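Long-range contacts in conjugal transfer protein TRWB (Escherichia coli, PDB 1E9S), which probably acts as a hexameric, DNA-binding P-loop NTPase that couples DNA processing to type IV secretion during bacterial conjugation: residues R19-V24 / R413-V418; N106-R111 / L218-T223; G114-N119 / P167-L172; T268-L273 / A298-K303; L360-V365 / R388-M393. One frame throughout, in Å; residues are numbered along the deposited sequence.

How the contacts relate
Contact 1 joins residues near the two ends of the modelled chain, and the other four contacts lie between its segments in sequence. Contact 3 falls within the span of contact 2; contacts 4 and 5 follow in series. Contacts 1 and 5 touch, with centres about 10 Å apart. They join the end of the large mixed sheet to the small antiparallel sheet. Contacts 2 and 3 also touch, with centres about 12 Å apart, in a helical region across the chain's centre from contact 1, about 46 and 50 Å from it. Contact 4 lies nearer the middle. Contacts 1, 4 and 5 also meet neighbouring subunits, so these three regions take part in assembly.

Contact 1 (R19-V24 / R413-V418)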
# COMPACT_ATOMS: atom_id res chain seq x y z
N ARG A 19 35.35 -4.88 -10.29
CA ARG A 19 34.37 -3.96 -10.88
C ARG A 19 33.54 -3.22 -9.84
O ARG A 19 33.61 -3.52 -8.64
CB ARG A 19 33.43 -4.73 -11.81
CG ARG A 19 32.76 -5.93 -11.16
CD ARG A 19 31.66 -6.47 -12.05
NE ARG A 19 31.01 -7.62 -11.45
CZ ARG A 19 29.93 -8.22 -11.93
NH1 ARG A 19 29.38 -7.77 -13.05
NH2 ARG A 19 29.42 -9.27 -11.31
N GLY A 20 32.76 -2.24 -10.31
CA GLY A 20 31.91 -1.46 -9.43
C GLY A 20 32.40 -0.05 -9.19
O GLY A 20 33.00 0.57 -10.07
N THR A 21 32.12 0.47 -8.00
CA THR A 21 32.54 1.81 -7.64
C THR A 21 33.97 1.84 -7.09
O THR A 21 34.31 1.08 -6.18
CB THR A 21 31.58 2.42 -6.60
OG1 THR A 21 30.28 2.48 -7.17
CG2 THR A 21 32.02 3.82 -6.22
N ARG A 22 34.79 2.71 -7.66
CA ARG A 22 36.17 2.86 -7.22
C ARG A 22 36.22 3.98 -6.21
O ARG A 22 35.56 5.00 -6.38
CB ARG A 22 37.07 3.25 -8.39
CG ARG A 22 37.27 2.17 -9.43
CD ARG A 22 37.93 2.73 -10.68
NE ARG A 22 38.42 1.69 -11.60
CZ ARG A 22 39.47 0.90 -11.36
NH1 ARG A 22 40.16 1.02 -10.23
NH2 ARG A 22 39.84 -0.01 -12.25
N ILE A 23 36.96 3.79 -5.13
CA ILE A 23 37.11 4.85 -4.16
C ILE A 23 38.59 5.18 -4.14
O ILE A 23 39.45 4.30 -4.13
CB ILE A 23 36.62 4.46 -2.74
CG1 ILE A 23 36.74 5.69 -1.83
CG2 ILE A 23 37.40 3.29 -2.22
CD1 ILE A 23 35.84 5.67 -0.63
N VAL A 24 38.89 6.47 -4.21
CA VAL A 24 40.25 6.94 -4.21
C VAL A 24 40.44 7.96 -3.09
O VAL A 24 39.50 8.29 -2.37
CB VAL A 24 40.61 7.59 -5.57
CG1 VAL A 24 40.47 6.58 -6.67
CG2 VAL A 24 39.78 8.83 -5.83
N ARG A 413 33.95 8.05 -12.67
CA ARG A 413 34.94 8.62 -11.78
C ARG A 413 34.82 7.94 -10.43
O ARG A 413 33.74 7.53 -10.03
CB ARG A 413 34.72 10.12 -11.58
CG ARG A 413 34.01 10.79 -12.71
CD ARG A 413 34.83 11.86 -13.37
NE ARG A 413 34.03 12.53 -14.38
CZ ARG A 413 34.51 13.37 -15.29
NH1 ARG A 413 35.81 13.66 -15.33
NH2 ARG A 413 33.68 13.94 -16.17
N PRO A 414 35.95 7.82 -9.72
CA PRO A 414 35.88 7.17 -8.41
C PRO A 414 35.34 8.20 -7.42
O PRO A 414 35.30 9.39 -7.72
CB PRO A 414 37.33 6.81 -8.14
CG PRO A 414 38.06 7.98 -8.75
CD PRO A 414 37.34 8.18 -10.06
N ILE A 415 34.90 7.74 -6.26
CA ILE A 415 34.41 8.66 -5.25
C ILE A 415 35.59 8.86 -4.31
O ILE A 415 36.60 8.17 -4.42
CB ILE A 415 33.23 8.07 -4.47
CG1 ILE A 415 33.66 6.76 -3.81
CG2 ILE A 415 32.08 7.79 -5.42
CD1 ILE A 415 32.65 6.20 -2.86
N ALA A 416 35.47 9.81 -3.39
CA ALA A 416 36.55 10.06 -2.46
C ALA A 416 36.03 10.76 -1.24
O ALA A 416 35.10 11.55 -1.32
CB ALA A 416 37.62 10.92 -3.12
N LYS A 417 36.62 10.45 -0.09
CA LYS A 417 36.25 11.06 1.16
C LYS A 417 37.15 12.28 1.24
O LYS A 417 38.37 12.15 1.26
CB LYS A 417 36.52 10.10 2.30
CG LYS A 417 36.02 10.54 3.65
CD LYS A 417 36.39 9.49 4.65
CE LYS A 417 36.24 9.98 6.05
NZ LYS A 417 36.85 9.00 6.98
N VAL A 418 36.55 13.46 1.25
CA VAL A 418 37.30 14.70 1.31
C VAL A 418 36.86 15.62 2.44
O VAL A 418 35.69 15.64 2.81
CB VAL A 418 37.18 15.48 -0.01
CG1 VAL A 418 37.76 14.66 -1.14
CG2 VAL A 418 35.75 15.85 -0.28
O HOH W 1 33.99 4.30 -9.91
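A short parallel pairing forms one edge of the large mixed sheet within the chain, with Ile-23 beside Ile-415. Two backbone bonds hold the strands. Ile-415 N donates to Arg-22 O at 2.8 Å. Val-24 N donates to Ile-415 O at 2.9 Å, almost straight at 172°. Ile-415 is thus gripped through both its N and its O, as expected of a parallel pair. A water extends the join, accepting from Arg-22 N and donating to Arg-413 O.

The side chains divide between two faces. On one, Ile-23 CG1 lies anti to its own N (chi1 -176°), and its CD1 reaches Ile-415 CD1 at 3.9 Å. Thr-21 CG2 meets Ile-415 CG2 at 4.1 Å, the two side chains at about a right angle. On the other, the ring of Pro-414 fits against the fork of Val-24. Pro-414 CG is 3.5 Å from both Val-24 CG1 and Val-24 CG2. Ala-416 CB packs beside this pair.

Leu-29 of helix 26-33 covers Val-24, Pro-414 and Ala-416. Val-391 and Tyr-406 lie against the isoleucine face, and strand 404-408 pairs with the far side of strand 415-419.

Contact 2 (N106-R111 / L218-T223); sequences NPYDQR and LPEHVT
The Tyr-108 ring meets Glu-220 edge-on. Glu-220 OE2 lies in the ring plane, beyond the hydroxyl, and the carboxylate is turned 45° from the ring. Tyr-108 OH probably donates to Glu-220 OE2, but the modelled separation of 2.3 Å is very short and its exact value is doubtful. Glu-220 bends at chi2 (63°), which turns its carboxylate toward the tyrosine. The other flat group is the Arg-111 guanidinium, whose edge faces Asp-109 in plane. Arg-111 NE meets Asp-109 OD1 at 3.0 Å and Arg-111 NH2 meets Asp-109 OD2 at 2.9 Å, a side-on salt bridge.

Pro-107 CG makes a loose apolar touch with Glu-220 CG at 4.3 Å. Pro-107 CB lies near the Thr-223 hydroxyl, which donates to Glu-220 O. The loop is shaped by a type I turn from Asn-106 to Asp-109. Two Asx turns support it: Asn-106 OD1 accepts from Tyr-108 N, and Asp-109 OD1 from Arg-111 N. Leu-255 of helix 252-269 touches both Pro-107 and Glu-220.

The contact joins the loop after strand 103-105 to helix 219-223. Its chemistry is probably a phenol-carboxylate hydrogen bond, modelled too short to show how strong it is.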
# COMPACT_ATOMS: atom_id res chain seq x y z
N ASN A 106 12.65 39.77 -2.57
CA ASN A 106 12.20 39.54 -1.20
C ASN A 106 11.13 40.59 -0.92
O ASN A 106 11.43 41.77 -0.79
CB ASN A 106 13.38 39.73 -0.23
CG ASN A 106 13.01 39.45 1.20
OD1 ASN A 106 11.89 39.74 1.63
ND2 ASN A 106 13.95 38.89 1.96
N PRO A 107 9.87 40.18 -0.80
CA PRO A 107 8.84 41.20 -0.55
C PRO A 107 9.06 42.12 0.64
O PRO A 107 8.44 43.18 0.70
CB PRO A 107 7.57 40.37 -0.42
CG PRO A 107 8.06 39.05 0.09
CD PRO A 107 9.31 38.83 -0.72
N TYR A 108 9.95 41.75 1.55
CA TYR A 108 10.19 42.56 2.74
C TYR A 108 11.55 43.23 2.87
O TYR A 108 11.90 43.72 3.94
CB TYR A 108 9.90 41.72 3.98
CG TYR A 108 8.49 41.21 3.99
CD1 TYR A 108 7.44 42.04 4.35
CD2 TYR A 108 8.18 39.92 3.57
CE1 TYR A 108 6.13 41.61 4.30
CE2 TYR A 108 6.87 39.47 3.52
CZ TYR A 108 5.85 40.33 3.88
OH TYR A 108 4.54 39.93 3.83
N ASP A 109 12.30 43.28 1.78
CA ASP A 109 13.60 43.93 1.80
C ASP A 109 13.51 45.20 0.97
O ASP A 109 13.03 45.19 -0.16
CB ASP A 109 14.65 42.97 1.22
CG ASP A 109 16.06 43.48 1.35
OD1 ASP A 109 16.41 44.47 0.69
OD2 ASP A 109 16.83 42.87 2.12
N GLN A 110 13.95 46.31 1.55
CA GLN A 110 13.89 47.59 0.87
C GLN A 110 14.60 47.61 -0.48
O GLN A 110 14.27 48.42 -1.34
CB GLN A 110 14.48 48.67 1.79
CG GLN A 110 13.75 49.99 1.73
CD GLN A 110 12.26 49.82 1.93
OE1 GLN A 110 11.82 49.23 2.91
NE2 GLN A 110 11.47 50.35 0.99
N ARG A 111 15.55 46.71 -0.67
CA ARG A 111 16.33 46.62 -1.91
C ARG A 111 15.71 45.78 -3.02
O ARG A 111 16.21 45.76 -4.14
CB ARG A 111 17.72 46.07 -1.61
CG ARG A 111 18.51 46.88 -0.63
CD ARG A 111 19.71 46.10 -0.17
NE ARG A 111 19.32 44.96 0.64
CZ ARG A 111 20.18 44.13 1.23
NH1 ARG A 111 21.49 44.31 1.09
NH2 ARG A 111 19.73 43.12 1.96
N LEU A 218 -1.70 33.35 -3.70
CA LEU A 218 -1.58 34.76 -4.06
C LEU A 218 -1.25 35.83 -3.00
O LEU A 218 -0.62 36.82 -3.34
CB LEU A 218 -2.85 35.20 -4.81
CG LEU A 218 -3.14 34.59 -6.19
CD1 LEU A 218 -4.34 35.28 -6.80
CD2 LEU A 218 -1.94 34.74 -7.11
N PRO A 219 -1.67 35.65 -1.73
CA PRO A 219 -1.37 36.67 -0.73
C PRO A 219 -0.02 37.38 -0.83
O PRO A 219 0.03 38.62 -0.89
CB PRO A 219 -1.55 35.91 0.57
CG PRO A 219 -2.73 35.07 0.27
CD PRO A 219 -2.35 34.51 -1.09
N GLU A 220 1.07 36.63 -0.88
CA GLU A 220 2.38 37.25 -0.94
C GLU A 220 2.74 37.88 -2.28
O GLU A 220 3.66 38.69 -2.37
CB GLU A 220 3.46 36.26 -0.51
CG GLU A 220 4.36 36.83 0.58
CD GLU A 220 3.62 37.14 1.88
OE1 GLU A 220 2.58 36.51 2.17
OE2 GLU A 220 4.08 38.01 2.64
N HIS A 221 2.03 37.49 -3.33
CA HIS A 221 2.25 38.06 -4.65
C HIS A 221 1.68 39.47 -4.64
O HIS A 221 2.16 40.37 -5.33
CB HIS A 221 1.53 37.25 -5.74
CG HIS A 221 2.23 36.00 -6.15
ND1 HIS A 221 2.24 34.86 -5.38
CD2 HIS A 221 2.99 35.73 -7.23
CE1 HIS A 221 2.97 33.94 -5.97
NE2 HIS A 221 3.44 34.44 -7.10
N VAL A 222 0.62 39.66 -3.85
CA VAL A 222 -0.03 40.94 -3.72
C VAL A 222 0.82 41.89 -2.89
O VAL A 222 1.01 43.04 -3.27
CB VAL A 222 -1.42 40.78 -3.08
CG1 VAL A 222 -2.12 42.12 -3.02
CG2 VAL A 222 -2.25 39.82 -3.90
N THR A 223 1.34 41.41 -1.76
CA THR A 223 2.17 42.24 -0.89
C THR A 223 3.51 42.58 -1.56
O THR A 223 4.15 43.57 -1.21
CB THR A 223 2.46 41.54 0.47
OG1 THR A 223 3.44 40.50 0.29
CG2 THR A 223 1.19 40.96 1.05

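Contact 3 (G114-N119 / P167-L172); sequences GWSFFN and PSMREL
Pro-167 lies on the ring of Phe-118. Its CB sits 3.8 Å from the ring centroid and only 14° off the normal, a CH-pi contact over the face. The opposite face of the same ring meets Phe-117 CE1, so Phe-118 is held between a proline and a second aromatic. Met-169 makes two Met-aromatic contacts. Its SD comes to the edge of the Phe-117 ring, 3.6 Å from Phe-117 CE1. It meets the Phe-118 ring obliquely, 3.8 Å from Phe-118 CE2. Bends at chi2 (-59°) and chi3 (-55°) curl the methionine so that its sulfur reaches both rings. Leu-172 CD2 touches the Phe-117 edge in plane, 3.7 Å from Phe-117 CE1. Met-169 CG also rests on Ser-116 CB at 3.9 Å.

Two serines position these groups. Ser-116 OG accepts from Phe-118 N at 3.1 Å, an ST turn that starts the 3-10 segment carrying both phenylalanines. Ser-168 is the N-cap of helix 169-178, and its OG accepts from Glu-171 N at 2.8 Å. Further out, Phe-117 packs on Trp-127, Val-134 and Ala-158. Leu-172 packs on Leu-154 and Leu-161, and Met-169 on His-221.

The contact thus joins a loop to the start of a helix within a cluster of helices, consistent with the all-helical domain that coupling proteins of this family add to their P-loop NTPase core.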
# COMPACT_ATOMS: atom_id res chain seq x y z
N GLY A 114 10.75 45.28 -8.06
CA GLY A 114 9.30 45.18 -8.11
C GLY A 114 8.98 44.08 -9.11
O GLY A 114 9.63 44.00 -10.16
N TRP A 115 8.00 43.24 -8.80
CA TRP A 115 7.68 42.13 -9.69
C TRP A 115 6.26 41.59 -9.51
O TRP A 115 5.64 41.70 -8.45
CB TRP A 115 8.70 41.00 -9.45
CG TRP A 115 8.52 39.75 -10.27
CD1 TRP A 115 9.15 39.45 -11.45
CD2 TRP A 115 7.67 38.62 -9.97
NE1 TRP A 115 8.74 38.21 -11.90
CE2 TRP A 115 7.84 37.68 -11.01
CE3 TRP A 115 6.79 38.32 -8.92
CZ2 TRP A 115 7.15 36.47 -11.04
CZ3 TRP A 115 6.11 37.11 -8.95
CH2 TRP A 115 6.29 36.20 -10.00
N SER A 116 5.75 41.00 -10.59
CA SER A 116 4.44 40.37 -10.63
C SER A 116 4.60 39.36 -11.77
O SER A 116 5.39 39.60 -12.67
CB SER A 116 3.36 41.42 -10.93
OG SER A 116 2.63 41.13 -12.09
N PHE A 117 3.91 38.24 -11.73
CA PHE A 117 4.11 37.26 -12.79
C PHE A 117 3.72 37.79 -14.18
O PHE A 117 4.10 37.22 -15.20
CB PHE A 117 3.37 35.94 -12.48
CG PHE A 117 1.91 35.96 -12.83
CD1 PHE A 117 0.99 36.56 -11.98
CD2 PHE A 117 1.47 35.39 -14.02
CE1 PHE A 117 -0.33 36.61 -12.32
CE2 PHE A 117 0.14 35.44 -14.37
CZ PHE A 117 -0.77 36.05 -13.52
N PHE A 118 2.97 38.89 -14.21
CA PHE A 118 2.57 39.48 -15.48
C PHE A 118 3.80 39.90 -16.29
O PHE A 118 3.77 39.89 -17.51
CB PHE A 118 1.70 40.71 -15.25
CG PHE A 118 0.27 40.43 -14.88
CD1 PHE A 118 -0.67 40.15 -15.86
CD2 PHE A 118 -0.16 40.54 -13.56
CE1 PHE A 118 -2.03 40.00 -15.52
CE2 PHE A 118 -1.51 40.40 -13.22
CZ PHE A 118 -2.44 40.13 -14.20
N ASN A 119 4.87 40.27 -15.59
CA ASN A 119 6.10 40.72 -16.24
C ASN A 119 6.79 39.64 -17.04
O ASN A 119 7.72 39.92 -17.79
CB ASN A 119 7.11 41.23 -15.22
CG ASN A 119 6.58 42.32 -14.38
OD1 ASN A 119 5.54 42.90 -14.66
ND2 ASN A 119 7.31 42.63 -13.31
N PRO A 167 -3.63 45.10 -15.26
CA PRO A 167 -2.89 43.91 -14.83
C PRO A 167 -2.28 44.05 -13.44
O PRO A 167 -1.06 44.08 -13.28
CB PRO A 167 -1.82 43.77 -15.92
CG PRO A 167 -1.58 45.18 -16.34
CD PRO A 167 -2.97 45.75 -16.41
N SER A 168 -3.14 44.14 -12.43
CA SER A 168 -2.71 44.29 -11.05
C SER A 168 -3.00 43.05 -10.23
O SER A 168 -4.04 42.41 -10.40
CB SER A 168 -3.40 45.51 -10.42
OG SER A 168 -4.16 45.16 -9.28
N MET A 169 -2.07 42.69 -9.36
CA MET A 169 -2.25 41.53 -8.51
C MET A 169 -3.33 41.79 -7.47
O MET A 169 -4.02 40.87 -7.05
CB MET A 169 -0.92 41.17 -7.85
CG MET A 169 0.14 40.69 -8.85
SD MET A 169 -0.36 39.23 -9.81
CE MET A 169 -0.75 38.09 -8.45
N ARG A 170 -3.48 43.05 -7.06
CA ARG A 170 -4.48 43.42 -6.07
C ARG A 170 -5.87 43.18 -6.65
O ARG A 170 -6.79 42.74 -5.95
CB ARG A 170 -4.30 44.89 -5.71
CG ARG A 170 -4.81 45.32 -4.36
CD ARG A 170 -4.24 46.70 -4.02
NE ARG A 170 -2.76 46.71 -4.01
CZ ARG A 170 -2.00 46.13 -3.08
NH1 ARG A 170 -2.57 45.50 -2.05
NH2 ARG A 170 -0.68 46.20 -3.16
N GLU A 171 -6.01 43.48 -7.95
CA GLU A 171 -7.26 43.28 -8.67
C GLU A 171 -7.50 41.80 -8.86
O GLU A 171 -8.58 41.29 -8.61
CB GLU A 171 -7.20 43.93 -10.05
CG GLU A 171 -7.39 45.42 -10.12
CD GLU A 171 -8.84 45.82 -10.03
OE1 GLU A 171 -9.37 45.92 -8.90
OE2 GLU A 171 -9.47 46.01 -11.10
N LEU A 172 -6.46 41.11 -9.33
CA LEU A 172 -6.53 39.67 -9.55
C LEU A 172 -6.92 38.97 -8.26
O LEU A 172 -7.80 38.11 -8.26
CB LEU A 172 -5.18 39.16 -10.07
CG LEU A 172 -5.03 37.67 -10.40
CD1 LEU A 172 -6.12 37.23 -11.33
CD2 LEU A 172 -3.70 37.43 -11.04

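Contact 4 (T268-L273 / A298-K303); sequences TSILSL and ADALTK
Ala-300 and Leu-271 meet where the chain at the end of helix 252-269 meets helix 297-303, two helical elements of the P-loop NTPase fold. Strand 281-285 of the central sheet lies between them in sequence. The contact is small and mostly apolar.

Along helix 297-303, Asp-299 comes first. Its CB is 4.2 Å from Leu-271 CD2, so the apolar base of the aspartate does the touching. Its backbone O accepts from both Thr-302 N and Lys-303 N. Ala-300 follows. Its CB meets Ile-270 CD1 at 4.1 Å, and its CA lies 4.3 Å from Leu-271 CD1. The first two torsions of Ile-270 (chi1 85°, chi2 -72°) together put CD1 near the alanine methyl. Lys-303 closes the segment. Its CB is 4.3 Å from Leu-271 CD1, while its amine leads away and forms a long salt bridge with Asp-299 OD1 at 3.8 Å.

Asp-250 of a neighbouring subunit packs on Leu-271 and bonds Ser-272 OG, and Glu-249 of that subunit packs on Lys-303. The shortest approach between the two segments is Leu-271 CD1 against the backbone carbonyl oxygen Lys-303 O, at 3.9 Å.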
# COMPACT_ATOMS: atom_id res chain seq x y z
N THR A 268 11.38 27.31 -16.13
CA THR A 268 10.77 27.26 -17.46
C THR A 268 11.46 28.26 -18.36
O THR A 268 11.79 27.95 -19.50
CB THR A 268 9.28 27.68 -17.53
OG1 THR A 268 8.78 28.04 -16.24
CG2 THR A 268 8.49 26.58 -18.12
N SER A 269 11.66 29.46 -17.83
CA SER A 269 12.28 30.53 -18.58
C SER A 269 13.59 30.19 -19.28
O SER A 269 13.77 30.57 -20.43
CB SER A 269 12.45 31.74 -17.68
OG SER A 269 11.17 32.17 -17.26
N ILE A 270 14.50 29.48 -18.63
CA ILE A 270 15.76 29.18 -19.31
C ILE A 270 15.56 28.28 -20.51
O ILE A 270 16.46 28.11 -21.32
CB ILE A 270 16.86 28.53 -18.39
CG1 ILE A 270 16.69 27.02 -18.30
CG2 ILE A 270 16.91 29.22 -17.05
CD1 ILE A 270 15.53 26.57 -17.51
N LEU A 271 14.37 27.69 -20.63
CA LEU A 271 14.08 26.82 -21.76
C LEU A 271 13.73 27.62 -23.01
O LEU A 271 13.62 27.06 -24.10
CB LEU A 271 12.93 25.88 -21.40
CG LEU A 271 13.26 24.43 -21.02
CD1 LEU A 271 14.48 24.35 -20.14
CD2 LEU A 271 12.06 23.83 -20.32
N SER A 272 13.57 28.93 -22.85
CA SER A 272 13.24 29.82 -23.96
C SER A 272 14.44 30.62 -24.41
O SER A 272 14.39 31.28 -25.44
CB SER A 272 12.13 30.79 -23.57
OG SER A 272 10.91 30.12 -23.33
N LEU A 273 15.52 30.57 -23.64
CA LEU A 273 16.73 31.30 -23.98
C LEU A 273 17.37 30.80 -25.26
O LEU A 273 17.50 29.59 -25.47
CB LEU A 273 17.74 31.20 -22.85
CG LEU A 273 17.32 31.89 -21.55
CD1 LEU A 273 18.47 31.85 -20.58
CD2 LEU A 273 16.91 33.31 -21.84
N ALA A 298 11.86 19.44 -13.05
CA ALA A 298 12.20 18.23 -13.79
C ALA A 298 12.69 18.50 -15.22
O ALA A 298 13.72 17.98 -15.62
CB ALA A 298 11.01 17.29 -13.82
N ASP A 299 11.95 19.30 -15.98
CA ASP A 299 12.37 19.60 -17.34
C ASP A 299 13.65 20.42 -17.38
O ASP A 299 14.51 20.20 -18.22
CB ASP A 299 11.26 20.32 -18.10
CG ASP A 299 10.05 19.43 -18.34
OD1 ASP A 299 10.25 18.26 -18.75
OD2 ASP A 299 8.90 19.87 -18.13
N ALA A 300 13.77 21.37 -16.46
CA ALA A 300 14.94 22.21 -16.40
C ALA A 300 16.18 21.37 -16.14
O ALA A 300 17.25 21.65 -16.66
CB ALA A 300 14.76 23.25 -15.32
N LEU A 301 16.03 20.32 -15.33
CA LEU A 301 17.15 19.43 -14.99
C LEU A 301 17.49 18.49 -16.14
O LEU A 301 18.56 17.88 -16.16
CB LEU A 301 16.81 18.58 -13.77
CG LEU A 301 16.72 19.28 -12.43
CD1 LEU A 301 16.07 18.38 -11.41
CD2 LEU A 301 18.11 19.69 -12.01
N THR A 302 16.58 18.39 -17.10
CA THR A 302 16.73 17.49 -18.24
C THR A 302 16.95 18.18 -19.58
O THR A 302 17.53 17.59 -20.49
CB THR A 302 15.48 16.58 -18.33
OG1 THR A 302 15.65 15.47 -17.43
CG2 THR A 302 15.26 16.06 -19.73
N LYS A 303 16.51 19.42 -19.70
CA LYS A 303 16.65 20.13 -20.97
C LYS A 303 17.36 21.46 -20.87
O LYS A 303 17.30 22.26 -21.80
CB LYS A 303 15.25 20.36 -21.57
CG LYS A 303 14.30 19.17 -21.46
CD LYS A 303 12.89 19.58 -21.86
CE LYS A 303 11.86 18.58 -21.39
NZ LYS A 303 12.15 17.22 -21.89

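Contact 5 (L360-V365 / R388-M393); sequences LGEHEV and RERVVM
His-363 and Glu-389 both place CG between the backbone N and the carbonyl carbon (chi1 70° and 35°), which brings the imidazole and the carboxylate together on one face of the antiparallel pair. His-363 NE2 donates to Glu-389 OE2 at 3.0 Å, nearly straight at 173°. The carboxylate uses its anti lone pair and is almost coplanar with the ring. Glu-389 is also held by Arg-367, through its OE1. Val-365 CG2 lies over the centre of one face of the imidazole.

The backbones of His-363 and Glu-389 form a hydrogen-bonded pair, with His-363 N to Glu-389 O at 2.9 Å and Glu-389 N to His-363 O at 3.0 Å. Past the strands, Val-391 N donates to Gly-361 O at 3.0 Å. Away from the histidine, Glu-362, Arg-388 and Arg-390 form a salt-bridge network. Glu-362 OE1 accepts from Arg-388 NH1 at 3.0 Å. Its OE2 takes a weak bond from Arg-390 NE at 3.5 Å. Ser-357 and Glu-354 hold the rest of the Arg-390 guanidinium.

Leu-360 ends helix 350-360, and its CD2 meets Val-392 CB at 3.8 Å. Ile-415 of strand 415-419 and Ile-397 of helix 394-398 pack on both. Strand 362-368 runs in the middle of the small sheet, with strands 16-18 and 384-390 flanking it.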
# COMPACT_ATOMS: atom_id res chain seq x y z
N LEU A 360 26.31 5.47 -3.23
CA LEU A 360 27.76 5.51 -3.36
C LEU A 360 28.18 4.24 -4.09
O LEU A 360 29.18 4.22 -4.81
CB LEU A 360 28.41 5.64 -1.99
CG LEU A 360 28.82 7.07 -1.60
CD1 LEU A 360 28.21 8.12 -2.52
CD2 LEU A 360 28.43 7.30 -0.18
N GLY A 361 27.41 3.17 -3.92
CA GLY A 361 27.69 1.93 -4.63
C GLY A 361 28.53 0.85 -4.00
O GLY A 361 29.18 1.04 -2.97
N GLU A 362 28.51 -0.31 -4.64
CA GLU A 362 29.26 -1.48 -4.20
C GLU A 362 30.40 -1.74 -5.18
O GLU A 362 30.43 -1.18 -6.27
CB GLU A 362 28.40 -2.74 -4.19
CG GLU A 362 27.11 -2.68 -3.41
CD GLU A 362 26.46 -4.05 -3.33
OE1 GLU A 362 26.55 -4.78 -4.35
OE2 GLU A 362 25.87 -4.39 -2.27
N HIS A 363 31.31 -2.61 -4.78
CA HIS A 363 32.41 -2.99 -5.66
C HIS A 363 32.64 -4.48 -5.49
O HIS A 363 32.23 -5.07 -4.49
CB HIS A 363 33.68 -2.17 -5.34
CG HIS A 363 34.34 -2.51 -4.04
ND1 HIS A 363 35.39 -1.77 -3.54
CD2 HIS A 363 34.12 -3.50 -3.14
CE1 HIS A 363 35.79 -2.30 -2.39
NE2 HIS A 363 35.03 -3.35 -2.13
N GLU A 364 33.24 -5.10 -6.51
CA GLU A 364 33.55 -6.51 -6.43
C GLU A 364 35.07 -6.52 -6.33
O GLU A 364 35.76 -5.85 -7.10
CB GLU A 364 33.09 -7.26 -7.67
CG GLU A 364 32.72 -8.70 -7.38
CD GLU A 364 32.14 -9.42 -8.58
OE1 GLU A 364 32.03 -8.80 -9.66
OE2 GLU A 364 31.80 -10.61 -8.44
N VAL A 365 35.60 -7.29 -5.39
CA VAL A 365 37.02 -7.28 -5.14
C VAL A 365 37.59 -8.66 -4.80
O VAL A 365 36.87 -9.52 -4.29
CB VAL A 365 37.25 -6.27 -3.98
CG1 VAL A 365 37.98 -6.92 -2.81
CG2 VAL A 365 37.89 -5.03 -4.51
N ARG A 388 31.75 -9.00 -2.85
CA ARG A 388 31.01 -7.80 -3.24
C ARG A 388 30.71 -7.09 -1.94
O ARG A 388 30.29 -7.73 -0.97
CB ARG A 388 29.70 -8.18 -3.93
CG ARG A 388 29.47 -7.45 -5.26
CD ARG A 388 28.00 -7.43 -5.66
NE ARG A 388 27.31 -8.68 -5.33
CZ ARG A 388 26.35 -8.78 -4.42
NH1 ARG A 388 25.96 -7.70 -3.75
NH2 ARG A 388 25.79 -9.95 -4.16
N GLU A 389 30.90 -5.78 -1.90
CA GLU A 389 30.64 -5.02 -0.68
C GLU A 389 30.41 -3.55 -0.94
O GLU A 389 30.73 -3.05 -2.02
CB GLU A 389 31.80 -5.19 0.30
CG GLU A 389 33.13 -5.28 -0.40
CD GLU A 389 34.26 -5.57 0.55
OE1 GLU A 389 34.08 -6.45 1.42
OE2 GLU A 389 35.32 -4.93 0.43
N ARG A 390 29.85 -2.86 0.04
CA ARG A 390 29.59 -1.43 -0.08
C ARG A 390 30.89 -0.71 0.09
O ARG A 390 31.64 -0.98 1.02
CB ARG A 390 28.62 -0.94 0.99
CG ARG A 390 27.19 -1.39 0.80
CD ARG A 390 26.57 -0.89 -0.50
NE ARG A 390 25.21 -1.41 -0.63
CZ ARG A 390 24.20 -1.07 0.18
NH1 ARG A 390 24.38 -0.20 1.16
NH2 ARG A 390 23.02 -1.64 0.02
N VAL A 391 31.16 0.22 -0.82
CA VAL A 391 32.38 1.00 -0.73
C VAL A 391 32.26 1.84 0.55
O VAL A 391 33.24 2.05 1.26
CB VAL A 391 32.54 1.92 -1.97
CG1 VAL A 391 33.74 2.81 -1.80
CG2 VAL A 391 32.67 1.09 -3.22
N VAL A 392 31.05 2.31 0.83
CA VAL A 392 30.78 3.12 2.01
C VAL A 392 29.57 2.55 2.72
O VAL A 392 28.45 2.57 2.20
CB VAL A 392 30.49 4.61 1.62
CG1 VAL A 392 30.39 5.49 2.85
CG2 VAL A 392 31.57 5.12 0.68
N MET A 393 29.78 2.02 3.92
CA MET A 393 28.72 1.45 4.72
C MET A 393 27.81 2.54 5.26
O MET A 393 28.21 3.69 5.42
CB MET A 393 29.29 0.70 5.91
CG MET A 393 29.85 -0.66 5.62
SD MET A 393 30.55 -1.27 7.18
CE MET A 393 29.10 -1.86 8.03